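PDB 1BVP: bluetongue virus COAT protein VP7 from Bluetongue virus, which forms homotrimers that assemble as 260 capsomers on an inner scaffold of VP3, as one of the five proteins of the inner capsid. Local coordinates for residues A[44-49]-A[61-66]; A[38-43]-A[88-93]; A[146-151]-A[162-167]; A[194-199]-A[238-243]. One frame throughout, in Å; residues are numbered along the deposited sequence.

In the fold
The four contacts form two pairs at opposite ends of an elongated chain, with the centres of contacts 1 and 3 about 74 Å apart. In the helical domain, contact 2 packs helix 27-44 on the short helix 90-94, contact 1 packs the loop after helix 27-44 on helix 55-73, and the two meet where Arg46 bonds Tyr40. Contact 1 is buried, contact 2 partly buried, and neither has a hydrogen bond between its segments. Contacts 3 and 4 lie in the beta domain, where strands 158-163 and 241-252 are neighbours in one sheet. Contact 3, partly buried, is carried by backbone hydrogen bonds; contact 4, buried, by a sulfur-aromatic contact beside a turn that meets both other subunits.

Contact 1 of 4, residues A[44-49]-A[61-66]; sequences TLRGVT and MFFMCL
Helix 27-44 gives out at Leu45, whose positive phi of 76° turns the chain out of the helix. Arg46 follows, and its CB points at helix 55-73. The side chain starts with CG anti to the carbonyl carbon, then bends at chi2 and chi3, so that the guanidinium arrives beside the helix. There it lies over the CB of Phe63, which sits on one face of the flat group with NH2 3.1 Å from Phe63 CB. Phe63 CD2 is above the same plane, offset toward its rim, and the ring is turned 41° from the guanidinium, so this is no parallel stack. The same NH2 makes a salt bridge to Asp67 and a hydrogen bond to Tyr40 OH; that phenol also bonds the carboxylate, so the three polar groups bond one another. The segment belongs to the loop joining two consecutive helices of the helical domain of VP7, folded back against the second. Gly47 N is hydrogen-bonded to Glu60, just ahead of the 61-66 segment. Val48, pointing toward the helix, splits its two methyls between successive turns. CG1, anti to the backbone N (chi1 180°), rests 4.0 Å from Met61 CA, and CG2 is 4.2 Å from Met64 CB. Both methionines start with CG anti to N and cross the valine at about a right angle. At Thr49 the backbone does the touching: its O is 3.5 Å from Met61 CE, the methyl at the end of a chain that stays extended until chi3.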
loop_
_atom_site.group_PDB
_atom_site.type_symbol
_atom_site.label_atom_id
_atom_site.label_comp_id
_atom_site.label_asym_id
_atom_site.label_seq_id
_atom_site.Cartn_x
_atom_site.Cartn_y
_atom_site.Cartn_z
ATOM N N THR A 44 22.637 30.341 -18.057
ATOM C CA THR A 44 21.342 30.980 -17.878
ATOM C C THR A 44 21.370 32.467 -17.601
ATOM O O THR A 44 20.409 33.171 -17.899
ATOM C CB THR A 44 20.676 30.239 -16.692
ATOM O OG1 THR A 44 19.862 29.183 -17.195
ATOM C CG2 THR A 44 19.938 31.128 -15.746
ATOM N N LEU A 45 22.430 32.911 -16.935
ATOM C CA LEU A 45 22.627 34.301 -16.559
ATOM C C LEU A 45 21.763 34.691 -15.396
ATOM O O LEU A 45 21.409 35.863 -15.224
ATOM C CB LEU A 45 22.411 35.254 -17.737
ATOM C CG LEU A 45 23.528 35.428 -18.773
ATOM C CD1 LEU A 45 24.487 34.237 -18.837
ATOM C CD2 LEU A 45 22.862 35.666 -20.133
ATOM N N ARG A 46 21.355 33.708 -14.614
ATOM C CA ARG A 46 20.587 34.035 -13.430
ATOM C C ARG A 46 21.609 34.143 -12.288
ATOM O O ARG A 46 22.813 33.904 -12.500
ATOM C CB ARG A 46 19.480 33.023 -13.202
ATOM C CG ARG A 46 18.276 33.386 -14.041
ATOM C CD ARG A 46 17.010 33.377 -13.202
ATOM N NE ARG A 46 16.463 32.018 -13.073
ATOM C CZ ARG A 46 15.236 31.655 -13.471
ATOM N NH1 ARG A 46 14.391 32.541 -14.005
ATOM N NH2 ARG A 46 14.888 30.373 -13.465
ATOM N N GLY A 47 21.189 34.540 -11.097
ATOM C CA GLY A 47 22.184 34.676 -10.050
ATOM C C GLY A 47 21.749 33.974 -8.798
ATOM O O GLY A 47 21.488 34.593 -7.751
ATOM N N VAL A 48 21.665 32.662 -8.902
ATOM C CA VAL A 48 21.239 31.854 -7.778
ATOM C C VAL A 48 22.385 31.834 -6.736
ATOM O O VAL A 48 23.535 31.726 -7.112
ATOM C CB VAL A 48 20.911 30.431 -8.297
ATOM C CG1 VAL A 48 20.470 29.529 -7.184
ATOM C CG2 VAL A 48 19.856 30.515 -9.360
ATOM N N THR A 49 22.072 31.977 -5.448
ATOM C CA THR A 49 23.077 31.933 -4.379
ATOM C C THR A 49 22.999 30.528 -3.799
ATOM O O THR A 49 21.939 29.939 -3.837
ATOM C CB THR A 49 22.660 32.777 -3.190
ATOM O OG1 THR A 49 22.281 34.046 -3.651
ATOM C CG2 THR A 49 23.816 32.957 -2.203
ATOM N N MET A 61 16.168 30.489 -6.495
ATOM C CA MET A 61 16.613 29.101 -6.360
ATOM C C MET A 61 15.486 28.160 -6.760
ATOM O O MET A 61 15.719 27.147 -7.436
ATOM C CB MET A 61 17.046 28.778 -4.939
ATOM C CG MET A 61 17.561 27.352 -4.836
ATOM S SD MET A 61 18.219 26.935 -3.225
ATOM C CE MET A 61 19.912 27.132 -3.636
ATOM N N PHE A 62 14.265 28.500 -6.336
ATOM C CA PHE A 62 13.107 27.705 -6.687
ATOM C C PHE A 62 12.944 27.670 -8.208
ATOM O O PHE A 62 12.655 26.609 -8.784
ATOM C CB PHE A 62 11.831 28.232 -6.053
ATOM C CG PHE A 62 10.636 27.409 -6.416
ATOM C CD1 PHE A 62 10.467 26.140 -5.863
ATOM C CD2 PHE A 62 9.754 27.837 -7.403
ATOM C CE1 PHE A 62 9.444 25.300 -6.298
ATOM C CE2 PHE A 62 8.726 27.009 -7.851
ATOM C CZ PHE A 62 8.569 25.738 -7.302
ATOM N N PHE A 63 13.145 28.811 -8.871
ATOM C CA PHE A 63 13.025 28.837 -10.319
ATOM C C PHE A 63 14.057 27.952 -10.968
ATOM O O PHE A 63 13.797 27.370 -12.016
ATOM C CB PHE A 63 13.139 30.237 -10.852
ATOM C CG PHE A 63 12.012 31.129 -10.441
ATOM C CD1 PHE A 63 10.758 30.603 -10.125
ATOM C CD2 PHE A 63 12.197 32.511 -10.370
ATOM C CE1 PHE A 63 9.710 31.442 -9.747
ATOM C CE2 PHE A 63 11.153 33.350 -9.992
ATOM C CZ PHE A 63 9.910 32.824 -9.680
ATOM N N MET A 64 15.208 27.788 -10.314
ATOM C CA MET A 64 16.264 26.939 -10.862
ATOM C C MET A 64 15.779 25.497 -10.803
ATOM O O MET A 64 15.986 24.717 -11.720
ATOM C CB MET A 64 17.556 27.090 -10.055
ATOM C CG MET A 64 18.630 26.153 -10.539
ATOM S SD MET A 64 20.060 26.071 -9.510
ATOM C CE MET A 64 19.445 25.327 -7.956
ATOM N N CYS A 65 15.129 25.149 -9.704
ATOM C CA CYS A 65 14.593 23.813 -9.531
ATOM C C CYS A 65 13.458 23.551 -10.524
ATOM O O CYS A 65 13.407 22.480 -11.161
ATOM C CB CYS A 65 14.100 23.683 -8.128
ATOM S SG CYS A 65 15.454 23.521 -6.988
ATOM N N LEU A 66 12.577 24.541 -10.686
ATOM C CA LEU A 66 11.488 24.435 -11.644
ATOM C C LEU A 66 12.061 24.191 -13.046
ATOM O O LEU A 66 11.623 23.287 -13.763
ATOM C CB LEU A 66 10.652 25.702 -11.617
ATOM C CG LEU A 66 9.394 25.774 -12.495
ATOM C CD1 LEU A 66 8.543 24.531 -12.382
ATOM C CD2 LEU A 66 8.590 26.988 -12.057
#

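Contact 2 of 4, residues A[38-43]-A[88-93]; sequences NRYNGL and MATIGV
One face of the Arg39 guanidinium is met by CD1 of Leu43, a residue one turn further along the same helix, which sits 3.8 Å above its plane and offset toward the rim. At the edge of that group, near its plane, is the carbonyl of Gly92, though NH2 is 3.8 Å from Gly92 O and no hydrogen bond forms. Arg39 NE is hydrogen-bonded to Thr96 OG1, which also bonds the carbonyls of Gly92 and Val93. The ring of Tyr40 takes Thr90 at its edge, with CE1 3.7 Å from Thr90 OG1; that hydroxyl is itself hydrogen-bonded to His87 O, while the phenol OH reaches Asp67. Val93 CG2 approaches the same ring obliquely.

Val93 is the centre of the contact, and its two methyls divide the work. CG1, anti to the backbone N (chi1 174°), lies 4.1 Å from Arg39 CB. CG2, anti to the carbonyl carbon, reaches 3.6 Å from Leu43 CD1 and 3.9 Å from Tyr40 CA, so the valine rests against the helix backbone as well as its side chains. Leu43 and Val93 run past each other in opposite directions, and the same CD1 is 3.9 Å from Gly92 C. Further back, Ala89 CB packs 3.9 Å from Leu43 O. Thr90 also touches Met68 and Ser71 of helix 55-73. This is helix-to-helix packing centred on Val93, held by Leu43, Tyr40 and the aliphatic base of Arg39, with the short helix 90-94 against the C-terminal part of helix 27-44 within the helical domain of VP7.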
loop_
_atom_site.group_PDB
_atom_site.type_symbol
_atom_site.label_atom_id
_atom_site.label_comp_id
_atom_site.label_asym_id
_atom_site.label_seq_id
_atom_site.Cartn_x
_atom_site.Cartn_y
_atom_site.Cartn_z
ATOM N N ASN A 38 26.805 26.855 -10.292
ATOM C CA ASN A 38 27.764 27.541 -11.122
ATOM C C ASN A 38 27.400 27.274 -12.612
ATOM O O ASN A 38 27.227 28.227 -13.373
ATOM C CB ASN A 38 29.203 27.124 -10.723
ATOM C CG ASN A 38 30.296 27.792 -11.594
ATOM O OD1 ASN A 38 30.669 28.924 -11.334
ATOM N ND2 ASN A 38 30.824 27.075 -12.605
ATOM N N ARG A 39 27.218 26.012 -13.029
ATOM C CA ARG A 39 26.864 25.739 -14.435
ATOM C C ARG A 39 25.577 26.457 -14.811
ATOM O O ARG A 39 25.484 27.124 -15.836
ATOM C CB ARG A 39 26.658 24.260 -14.682
ATOM C CG ARG A 39 27.835 23.558 -15.262
ATOM C CD ARG A 39 28.248 24.152 -16.585
ATOM N NE ARG A 39 27.730 23.416 -17.732
ATOM C CZ ARG A 39 28.171 23.586 -18.976
ATOM N NH1 ARG A 39 29.126 24.468 -19.225
ATOM N NH2 ARG A 39 27.679 22.854 -19.972
ATOM N N TYR A 40 24.595 26.344 -13.932
ATOM C CA TYR A 40 23.314 26.946 -14.143
ATOM C C TYR A 40 23.404 28.450 -14.357
ATOM O O TYR A 40 22.955 28.951 -15.380
ATOM C CB TYR A 40 22.407 26.620 -12.969
ATOM C CG TYR A 40 21.004 27.130 -13.159
ATOM C CD1 TYR A 40 20.129 26.507 -14.068
ATOM C CD2 TYR A 40 20.564 28.271 -12.482
ATOM C CE1 TYR A 40 18.858 27.027 -14.296
ATOM C CE2 TYR A 40 19.298 28.792 -12.698
ATOM C CZ TYR A 40 18.457 28.171 -13.601
ATOM O OH TYR A 40 17.216 28.700 -13.811
ATOM N N ASN A 41 23.969 29.181 -13.399
ATOM C CA ASN A 41 24.099 30.632 -13.529
ATOM C C ASN A 41 24.884 31.022 -14.799
ATOM O O ASN A 41 24.538 31.978 -15.503
ATOM C CB ASN A 41 24.736 31.214 -12.278
ATOM C CG ASN A 41 23.770 31.259 -11.110
ATOM O OD1 ASN A 41 24.173 31.400 -9.967
ATOM N ND2 ASN A 41 22.476 31.167 -11.398
ATOM N N GLY A 42 25.859 30.204 -15.168
ATOM C CA GLY A 42 26.625 30.508 -16.354
ATOM C C GLY A 42 25.893 30.425 -17.677
ATOM O O GLY A 42 26.038 31.314 -18.509
ATOM N N LEU A 43 25.157 29.340 -17.897
ATOM C CA LEU A 43 24.420 29.142 -19.148
ATOM C C LEU A 43 23.084 29.875 -19.210
ATOM O O LEU A 43 22.501 30.046 -20.279
ATOM C CB LEU A 43 24.152 27.653 -19.356
ATOM C CG LEU A 43 25.302 26.699 -19.652
ATOM C CD1 LEU A 43 24.722 25.322 -19.870
ATOM C CD2 LEU A 43 26.018 27.138 -20.902
ATOM N N MET A 88 15.217 27.260 -21.489
ATOM C CA MET A 88 15.447 26.036 -22.240
ATOM C C MET A 88 16.896 25.539 -22.205
ATOM O O MET A 88 17.153 24.336 -22.375
ATOM C CB MET A 88 14.984 26.250 -23.678
ATOM C CG MET A 88 13.586 26.861 -23.770
ATOM S SD MET A 88 12.354 25.772 -23.031
ATOM C CE MET A 88 12.584 24.203 -24.060
ATOM N N ALA A 89 17.841 26.450 -21.967
ATOM C CA ALA A 89 19.255 26.066 -21.892
ATOM C C ALA A 89 19.562 25.120 -20.720
ATOM O O ALA A 89 20.653 24.530 -20.674
ATOM C CB ALA A 89 20.116 27.298 -21.768
ATOM N N THR A 90 18.623 24.994 -19.772
ATOM C CA THR A 90 18.803 24.144 -18.600
ATOM C C THR A 90 19.153 22.708 -18.973
ATOM O O THR A 90 19.931 22.043 -18.283
ATOM C CB THR A 90 17.594 24.199 -17.708
ATOM O OG1 THR A 90 17.307 25.566 -17.364
ATOM C CG2 THR A 90 17.836 23.437 -16.448
ATOM N N ILE A 91 18.671 22.261 -20.125
ATOM C CA ILE A 91 18.970 20.906 -20.574
ATOM C C ILE A 91 20.488 20.728 -20.725
ATOM O O ILE A 91 21.025 19.665 -20.434
ATOM C CB ILE A 91 18.199 20.557 -21.897
ATOM C CG1 ILE A 91 18.472 19.114 -22.289
ATOM C CG2 ILE A 91 18.591 21.473 -23.043
ATOM C CD1 ILE A 91 17.872 18.125 -21.324
ATOM N N GLY A 92 21.170 21.794 -21.155
ATOM C CA GLY A 92 22.617 21.774 -21.321
ATOM C C GLY A 92 23.284 21.695 -19.958
ATOM O O GLY A 92 24.303 21.047 -19.782
ATOM N N VAL A 93 22.719 22.381 -18.986
ATOM C CA VAL A 93 23.249 22.312 -17.646
ATOM C C VAL A 93 23.184 20.865 -17.146
ATOM O O VAL A 93 24.170 20.295 -16.696
ATOM C CB VAL A 93 22.399 23.150 -16.710
ATOM C CG1 VAL A 93 22.870 22.953 -15.293
ATOM C CG2 VAL A 93 22.413 24.630 -17.159
#

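Contact 3 of 4, residues A[146-151]-A[162-167]; sequences AQAVTA and SLNAGA
Strands 149-155 and 158-163 form an antiparallel beta hairpin of the beta-sandwich domain, and here, at the end away from its turn, Val149 faces Leu163 as a non-hydrogen-bonded pair while Thr150 and Ser162 form the hydrogen-bonded pair beside it. Thr150 N binds Ser162 O at 3.1 Å, and Ser162 N returns to Thr150 O at 2.9 Å, from 28° above the carbonyl plane. Beyond the strands the ladder gains one more rung: Asn164 N meets Ala148 O at 2.9 Å, almost along the C=O axis. Val149 and Leu163 lie side by side, pointing the same way, with Leu163 CD1 3.7 Å from Val149 CB. On the other face, the hydroxyls of Thr150 and Ser162 are bonded to the backbone of Arg144 and Phe142. Past Leu163 the chain makes a type II turn from Asn164 to Ala167, with Gly166 at positive phi, which brings Ala167 back so that its CB is 3.7 Å from Ala148 CB. Gln147 reaches along its own segment, its NE2 donating to Val149 O at 3.1 Å, in the carbonyl plane and 4° out of the amide plane.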
loop_
_atom_site.group_PDB
_atom_site.type_symbol
_atom_site.label_atom_id
_atom_site.label_comp_id
_atom_site.label_asym_id
_atom_site.label_seq_id
_atom_site.Cartn_x
_atom_site.Cartn_y
_atom_site.Cartn_z
ATOM N N ALA A 146 -33.583 -24.838 -21.176
ATOM C CA ALA A 146 -32.897 -25.951 -21.847
ATOM C C ALA A 146 -31.571 -26.419 -21.262
ATOM O O ALA A 146 -31.012 -27.404 -21.750
ATOM C CB ALA A 146 -32.692 -25.658 -23.352
ATOM N N GLN A 147 -31.027 -25.710 -20.280
ATOM C CA GLN A 147 -29.762 -26.128 -19.694
ATOM C C GLN A 147 -29.987 -26.791 -18.333
ATOM O O GLN A 147 -31.057 -26.653 -17.744
ATOM C CB GLN A 147 -28.847 -24.931 -19.556
ATOM C CG GLN A 147 -28.387 -24.320 -20.859
ATOM C CD GLN A 147 -27.667 -22.984 -20.632
ATOM O OE1 GLN A 147 -27.692 -22.098 -21.492
ATOM N NE2 GLN A 147 -27.038 -22.829 -19.464
ATOM N N ALA A 148 -29.020 -27.586 -17.880
ATOM C CA ALA A 148 -29.127 -28.251 -16.575
ATOM C C ALA A 148 -28.281 -27.545 -15.514
ATOM O O ALA A 148 -28.404 -27.838 -14.320
ATOM C CB ALA A 148 -28.714 -29.705 -16.674
ATOM N N VAL A 149 -27.292 -26.774 -15.977
ATOM C CA VAL A 149 -26.437 -25.974 -15.100
ATOM C C VAL A 149 -26.378 -24.592 -15.729
ATOM O O VAL A 149 -26.328 -24.476 -16.957
ATOM C CB VAL A 149 -24.995 -26.572 -14.845
ATOM C CG1 VAL A 149 -24.914 -28.017 -15.252
ATOM C CG2 VAL A 149 -23.908 -25.744 -15.477
ATOM N N THR A 150 -26.558 -23.566 -14.896
ATOM C CA THR A 150 -26.502 -22.177 -15.332
ATOM C C THR A 150 -25.692 -21.336 -14.338
ATOM O O THR A 150 -26.014 -21.285 -13.128
ATOM C CB THR A 150 -27.898 -21.582 -15.522
ATOM O OG1 THR A 150 -28.543 -22.256 -16.604
ATOM C CG2 THR A 150 -27.812 -20.104 -15.876
ATOM N N ALA A 151 -24.599 -20.763 -14.864
ATOM C CA ALA A 151 -23.664 -19.903 -14.131
ATOM C C ALA A 151 -24.056 -18.476 -14.428
ATOM O O ALA A 151 -24.281 -18.097 -15.580
ATOM C CB ALA A 151 -22.257 -20.141 -14.592
ATOM N N SER A 162 -26.358 -22.658 -10.639
ATOM C CA SER A 162 -27.551 -23.441 -10.254
ATOM C C SER A 162 -27.401 -24.790 -10.950
ATOM O O SER A 162 -27.174 -24.848 -12.167
ATOM C CB SER A 162 -28.837 -22.811 -10.791
ATOM O OG SER A 162 -29.048 -21.502 -10.324
ATOM N N LEU A 163 -27.506 -25.872 -10.197
ATOM C CA LEU A 163 -27.397 -27.213 -10.782
ATOM C C LEU A 163 -28.687 -28.045 -10.558
ATOM O O LEU A 163 -29.187 -28.141 -9.412
ATOM C CB LEU A 163 -26.252 -28.007 -10.116
ATOM C CG LEU A 163 -24.747 -27.753 -10.083
ATOM C CD1 LEU A 163 -24.168 -27.911 -11.459
ATOM C CD2 LEU A 163 -24.463 -26.399 -9.501
ATOM N N ASN A 164 -29.224 -28.641 -11.630
ATOM C CA ASN A 164 -30.389 -29.544 -11.510
ATOM C C ASN A 164 -29.873 -30.828 -10.823
ATOM O O ASN A 164 -28.647 -31.083 -10.800
ATOM C CB ASN A 164 -30.965 -29.918 -12.884
ATOM C CG ASN A 164 -31.981 -28.903 -13.394
ATOM O OD1 ASN A 164 -32.749 -28.316 -12.619
ATOM N ND2 ASN A 164 -32.010 -28.711 -14.706
ATOM N N ALA A 165 -30.779 -31.617 -10.238
ATOM C CA ALA A 165 -30.360 -32.857 -9.582
ATOM C C ALA A 165 -29.603 -33.712 -10.594
ATOM O O ALA A 165 -29.988 -33.791 -11.781
ATOM C CB ALA A 165 -31.539 -33.592 -9.040
ATOM N N GLY A 166 -28.472 -34.258 -10.150
ATOM C CA GLY A 166 -27.633 -35.082 -11.008
ATOM C C GLY A 166 -26.852 -34.405 -12.132
ATOM O O GLY A 166 -26.072 -35.088 -12.807
ATOM N N ALA A 167 -27.017 -33.088 -12.320
ATOM C CA ALA A 167 -26.333 -32.341 -13.396
ATOM C C ALA A 167 -24.809 -32.111 -13.246
ATOM O O ALA A 167 -24.232 -32.193 -12.146
ATOM C CB ALA A 167 -27.051 -31.012 -13.663
#

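Contact 4 of 4, residues A[194-199]-A[238-243]; sequences FAMAQG and QQNAMV
A Met-aromatic contact joins the end of strand 183-195 to the start of strand 241-252, antiparallel neighbours in a sheet of the beta-sandwich domain. Phe194 CG lies between the backbone N and the carbonyl carbon (chi1 59°), and its CB is turned toward the other strand. Met242 crosses one face of the ring: its CG stands over the centre, 4.0 Å from the centroid of the Phe194 ring and 12° off the normal, a CH-pi contact. The chain stays extended through chi2 and then bends at chi3. The sulfur is oblique to the ring, lying 36° off the normal, with SD 3.4 Å from Phe194 CD2.

The polar approaches are looser, and no hydrogen bond links the two segments. Asn240 O lies in the ring plane at its edge, 3.8 Å from Phe194 CZ. In the backbone, Met242 bonds Ile191 on strand 183-195, while Phe194 bonds Gln202 of strand 201-203.

After Ala195 the chain makes a type I turn from Met196 to Gly199, closed by Gly199 N to Met196 O at 2.8 Å. Gly199 O accepts from Arg140 of the second subunit, and Ala197 O from Ser201 of the third. A loose sulfur-amide approach leads from this turn to the other segment: Met196, bent at chi2 and chi3, crosses Asn240 at about a right angle, its SD 4.2 Å from Asn240 OD1.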
loop_
_atom_site.group_PDB
_atom_site.type_symbol
_atom_site.label_atom_id
_atom_site.label_comp_id
_atom_site.label_asym_id
_atom_site.label_seq_id
_atom_site.Cartn_x
_atom_site.Cartn_y
_atom_site.Cartn_z
ATOM N N PHE A 194 -30.954 -21.255 -0.314
ATOM C CA PHE A 194 -31.237 -20.353 -1.431
ATOM C C PHE A 194 -32.729 -20.259 -1.774
ATOM O O PHE A 194 -33.532 -21.044 -1.315
ATOM C CB PHE A 194 -30.449 -20.763 -2.676
ATOM C CG PHE A 194 -30.736 -22.166 -3.155
ATOM C CD1 PHE A 194 -30.137 -23.263 -2.539
ATOM C CD2 PHE A 194 -31.529 -22.383 -4.288
ATOM C CE1 PHE A 194 -30.309 -24.563 -3.048
ATOM C CE2 PHE A 194 -31.709 -23.675 -4.809
ATOM C CZ PHE A 194 -31.098 -24.763 -4.195
ATOM N N ALA A 195 -33.082 -19.289 -2.597
ATOM C CA ALA A 195 -34.445 -19.057 -2.998
ATOM C C ALA A 195 -34.730 -19.735 -4.309
ATOM O O ALA A 195 -33.935 -19.621 -5.251
ATOM C CB ALA A 195 -34.702 -17.568 -3.144
ATOM N N MET A 196 -35.867 -20.436 -4.369
ATOM C CA MET A 196 -36.297 -21.103 -5.595
ATOM C C MET A 196 -37.015 -20.028 -6.413
ATOM O O MET A 196 -37.370 -18.979 -5.863
ATOM C CB MET A 196 -37.180 -22.278 -5.247
ATOM C CG MET A 196 -36.401 -23.500 -4.792
ATOM S SD MET A 196 -35.453 -24.296 -6.176
ATOM C CE MET A 196 -36.286 -23.552 -7.771
ATOM N N ALA A 197 -37.226 -20.241 -7.711
ATOM C CA ALA A 197 -37.874 -19.198 -8.533
ATOM C C ALA A 197 -39.178 -18.652 -7.929
ATOM O O ALA A 197 -39.539 -17.474 -8.084
ATOM C CB ALA A 197 -38.103 -19.708 -9.939
ATOM N N GLN A 198 -39.888 -19.539 -7.252
ATOM C CA GLN A 198 -41.129 -19.200 -6.601
ATOM C C GLN A 198 -40.930 -18.393 -5.334
ATOM O O GLN A 198 -41.790 -17.645 -4.946
ATOM C CB GLN A 198 -41.968 -20.462 -6.361
ATOM C CG GLN A 198 -42.919 -20.735 -7.518
ATOM C CD GLN A 198 -43.652 -19.437 -7.996
ATOM O OE1 GLN A 198 -44.260 -18.702 -7.191
ATOM N NE2 GLN A 198 -43.561 -19.144 -9.297
ATOM N N GLY A 199 -39.812 -18.551 -4.652
ATOM C CA GLY A 199 -39.625 -17.749 -3.466
ATOM C C GLY A 199 -39.366 -18.561 -2.240
ATOM O O GLY A 199 -38.908 -18.027 -1.238
ATOM N N GLN A 238 -29.613 -35.679 -5.381
ATOM C CA GLN A 238 -30.954 -35.866 -5.943
ATOM C C GLN A 238 -31.893 -34.674 -5.781
ATOM O O GLN A 238 -33.091 -34.792 -5.972
ATOM C CB GLN A 238 -31.586 -37.162 -5.403
ATOM C CG GLN A 238 -31.018 -38.444 -6.058
ATOM C CD GLN A 238 -30.979 -38.364 -7.611
ATOM O OE1 GLN A 238 -32.013 -38.475 -8.274
ATOM N NE2 GLN A 238 -29.781 -38.163 -8.180
ATOM N N GLN A 239 -31.312 -33.503 -5.542
ATOM C CA GLN A 239 -32.039 -32.254 -5.344
ATOM C C GLN A 239 -31.296 -31.141 -6.054
ATOM O O GLN A 239 -30.126 -31.309 -6.408
ATOM C CB GLN A 239 -32.038 -31.892 -3.871
ATOM C CG GLN A 239 -32.982 -32.645 -2.995
ATOM C CD GLN A 239 -33.130 -31.925 -1.677
ATOM O OE1 GLN A 239 -33.533 -30.756 -1.641
ATOM N NE2 GLN A 239 -32.745 -32.579 -0.599
ATOM N N ASN A 240 -31.945 -29.990 -6.216
ATOM C CA ASN A 240 -31.270 -28.848 -6.836
ATOM C C ASN A 240 -30.157 -28.370 -5.891
ATOM O O ASN A 240 -30.262 -28.487 -4.647
ATOM C CB ASN A 240 -32.205 -27.669 -7.057
ATOM C CG ASN A 240 -33.461 -28.054 -7.729
ATOM O OD1 ASN A 240 -34.469 -28.238 -7.067
ATOM N ND2 ASN A 240 -33.428 -28.193 -9.040
ATOM N N ALA A 241 -29.112 -27.809 -6.494
ATOM C CA ALA A 241 -27.971 -27.301 -5.753
ATOM C C ALA A 241 -27.508 -25.963 -6.301
ATOM O O ALA A 241 -27.774 -25.618 -7.465
ATOM C CB ALA A 241 -26.824 -28.304 -5.811
ATOM N N MET A 242 -26.875 -25.179 -5.430
ATOM C CA MET A 242 -26.292 -23.894 -5.821
ATOM C C MET A 242 -24.892 -23.742 -5.232
ATOM O O MET A 242 -24.660 -24.107 -4.062
ATOM C CB MET A 242 -27.154 -22.733 -5.372
ATOM C CG MET A 242 -28.205 -22.432 -6.349
ATOM S SD MET A 242 -29.004 -20.899 -6.013
ATOM C CE MET A 242 -28.166 -19.842 -7.277
ATOM N N VAL A 243 -23.931 -23.309 -6.045
ATOM C CA VAL A 243 -22.593 -23.075 -5.495
ATOM C C VAL A 243 -22.175 -21.665 -5.834
ATOM O O VAL A 243 -22.640 -21.129 -6.868
ATOM C CB VAL A 243 -21.509 -24.061 -6.046
ATOM C CG1 VAL A 243 -21.947 -25.487 -5.854
ATOM C CG2 VAL A 243 -21.210 -23.791 -7.494
#